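Local coordinates for DUF192 domain-containing protein (Novosphingobium aromaticivorans, PDB 3M7A) that is of unknown function, belongs to the DUF192 (COG1430) family and is probably exported, perhaps as a lipoprotein, at residues I22-V27 / V35-L40. Sequence-based numbering, arbitrary orientation.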
loop_
_atom_site.group_PDB
_atom_site.type_symbol
_atom_site.label_atom_id
_atom_site.label_comp_id
_atom_site.label_asym_id
_atom_site.label_seq_id
_atom_site.Cartn_x
_atom_site.Cartn_y
_atom_site.Cartn_z
ATOM N N ILE A 22 0.747 -12.939 -0.928
ATOM C CA ILE A 22 -0.120 -12.056 -0.157
ATOM C C ILE A 22 0.281 -12.173 1.301
ATOM O O ILE A 22 0.341 -13.275 1.853
ATOM C CB ILE A 22 -1.614 -12.456 -0.309
ATOM C CG1 ILE A 22 -2.071 -12.352 -1.768
ATOM C CG2 ILE A 22 -2.512 -11.646 0.621
ATOM C CD1 ILE A 22 -3.395 -13.051 -2.040
ATOM N N VAL A 23 0.566 -11.027 1.918
ATOM C CA VAL A 23 1.005 -10.972 3.293
ATOM C C VAL A 23 0.163 -9.973 4.059
ATOM O O VAL A 23 -0.294 -8.966 3.517
ATOM C CB VAL A 23 2.517 -10.608 3.383
ATOM C CG1 VAL A 23 3.392 -11.657 2.641
ATOM C CG2 VAL A 23 2.769 -9.179 2.861
ATOM N N PRO A 24 -0.017 -10.203 5.359
ATOM C CA PRO A 24 -0.744 -9.216 6.169
ATOM C C PRO A 24 0.116 -7.981 6.447
ATOM O O PRO A 24 1.291 -8.103 6.805
ATOM C CB PRO A 24 -1.035 -9.972 7.460
ATOM C CG PRO A 24 0.047 -10.990 7.533
ATOM C CD PRO A 24 0.293 -11.413 6.122
ATOM N N VAL A 25 -0.473 -6.794 6.267
ATOM C CA VAL A 25 0.200 -5.512 6.547
ATOM C C VAL A 25 -0.700 -4.764 7.511
ATOM O O VAL A 25 -1.903 -4.700 7.292
ATOM C CB VAL A 25 0.411 -4.683 5.259
ATOM C CG1 VAL A 25 1.021 -3.323 5.591
ATOM C CG2 VAL A 25 1.238 -5.458 4.249
ATOM N N THR A 26 -0.107 -4.196 8.561
ATOM C CA THR A 26 -0.863 -3.425 9.543
ATOM C C THR A 26 -0.414 -1.990 9.529
ATOM O O THR A 26 0.739 -1.684 9.232
ATOM C CB THR A 26 -0.730 -4.024 10.974
ATOM O OG1 THR A 26 0.635 -3.997 11.392
ATOM C CG2 THR A 26 -1.286 -5.459 11.002
ATOM N N VAL A 27 -1.366 -1.126 9.824
ATOM C CA VAL A 27 -1.133 0.299 9.938
ATOM C C VAL A 27 -1.759 0.710 11.271
ATOM O O VAL A 27 -2.967 0.537 11.469
ATOM C CB VAL A 27 -1.737 1.134 8.777
ATOM C CG1 VAL A 27 -1.357 2.584 8.926
ATOM C CG2 VAL A 27 -1.268 0.591 7.414
ATOM N N VAL A 35 -5.771 -3.469 8.985
ATOM C CA VAL A 35 -5.123 -4.654 8.443
ATOM C C VAL A 35 -5.491 -4.823 6.968
ATOM O O VAL A 35 -6.665 -4.764 6.622
ATOM C CB VAL A 35 -5.573 -5.952 9.205
ATOM C CG1 VAL A 35 -4.820 -7.162 8.660
ATOM C CG2 VAL A 35 -5.349 -5.797 10.689
ATOM N N PHE A 36 -4.488 -5.016 6.117
ATOM C CA PHE A 36 -4.665 -5.212 4.682
ATOM C C PHE A 36 -3.961 -6.488 4.255
ATOM O O PHE A 36 -2.764 -6.608 4.467
ATOM C CB PHE A 36 -4.139 -4.012 3.903
ATOM C CG PHE A 36 -4.759 -2.725 4.333
ATOM C CD1 PHE A 36 -5.985 -2.333 3.833
ATOM C CD2 PHE A 36 -4.155 -1.911 5.284
ATOM C CE1 PHE A 36 -6.588 -1.148 4.235
ATOM C CE2 PHE A 36 -4.748 -0.733 5.714
ATOM C CZ PHE A 36 -5.957 -0.340 5.179
ATOM N N ARG A 37 -4.670 -7.389 3.586
ATOM C CA ARG A 37 -4.041 -8.530 2.938
ATOM C C ARG A 37 -3.450 -8.022 1.618
ATOM O O ARG A 37 -4.201 -7.676 0.706
ATOM C CB ARG A 37 -5.063 -9.635 2.656
ATOM C CG ARG A 37 -5.785 -10.218 3.830
ATOM C CD ARG A 37 -4.919 -11.019 4.678
ATOM N NE ARG A 37 -4.306 -12.158 3.986
ATOM C CZ ARG A 37 -3.480 -13.025 4.566
ATOM N NH1 ARG A 37 -3.137 -12.872 5.858
ATOM N NH2 ARG A 37 -2.947 -14.019 3.841
ATOM N N SER A 38 -2.129 -7.964 1.551
ATOM C CA SER A 38 -1.454 -7.212 0.508
ATOM C C SER A 38 -0.569 -8.074 -0.376
ATOM O O SER A 38 0.281 -8.794 0.103
ATOM C CB SER A 38 -0.613 -6.118 1.175
ATOM O OG SER A 38 -1.418 -5.269 1.954
ATOM N N GLU A 39 -0.758 -7.954 -1.679
ATOM C CA GLU A 39 0.197 -8.517 -2.632
ATOM C C GLU A 39 1.554 -7.851 -2.429
ATOM O O GLU A 39 1.607 -6.616 -2.310
ATOM C CB GLU A 39 -0.279 -8.238 -4.046
ATOM C CG GLU A 39 -1.432 -9.142 -4.487
ATOM C CD GLU A 39 -2.024 -8.625 -5.779
ATOM O OE1 GLU A 39 -1.496 -9.011 -6.843
ATOM O OE2 GLU A 39 -2.950 -7.764 -5.745
ATOM N N LEU A 40 2.632 -8.628 -2.494
ATOM C CA LEU A 40 3.972 -8.129 -2.243
ATOM C C LEU A 40 4.703 -7.965 -3.569
ATOM O O LEU A 40 5.009 -8.951 -4.255
ATOM C CB LEU A 40 4.707 -9.108 -1.319
ATOM C CG LEU A 40 6.008 -8.647 -0.668
ATOM C CD1 LEU A 40 6.491 -9.724 0.315
ATOM C CD2 LEU A 40 7.077 -8.343 -1.710
#
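Arg-37 curls back over Ile-22 and Pro-24 of the partner strand. Its CB rests 3.8 Å from Ile-22 CG2; CG leaves anti to the carbonyl carbon (chi1 -60°), and bends at chi2 and chi3 turn the chain back, bringing NE to 3.8 Å from the same methyl. The guanidinium then lies with one face over Pro-24 N, NH1 3.7 Å from Pro-24 CD and NH2 near Ile-22 CG2. Both terminal nitrogens are spent elsewhere: NH1 on the carbonyls of Ala-7 and Ala-10, NH2 on that of Ala-11. An alanine here would probably leave those three carbonyls without this donor and take the guanidinium off Pro-24, leaving Ile-22 CG2 only its contact with CB on this residue.

Beneath this side chain strands 21-29 and 32-41 pair as an antiparallel hairpin of the mixed sheet. Val-23 and Ser-38 exchange two backbone hydrogen bonds, Val-23 N to Ser-38 O and the reverse, each 2.9 Å; Val-25 and Phe-36 form the next hydrogen-bonded pair. On the opposite face Val-25 CG2 sits 3.5 Å from Ser-38 OG, which bonds weakly back to Phe-36 O, and Val-27 CG2 meets the edge of the Phe-36 ring at CE2, 4.1 Å away.

That face packs against Leu-120 and Ile-122 of strand 118-123 and Ile-64 of strand 61-66, which runs parallel beside 32-41, whereas Thr-26 and Val-35, on the Arg-37 side, touch helix 6-9.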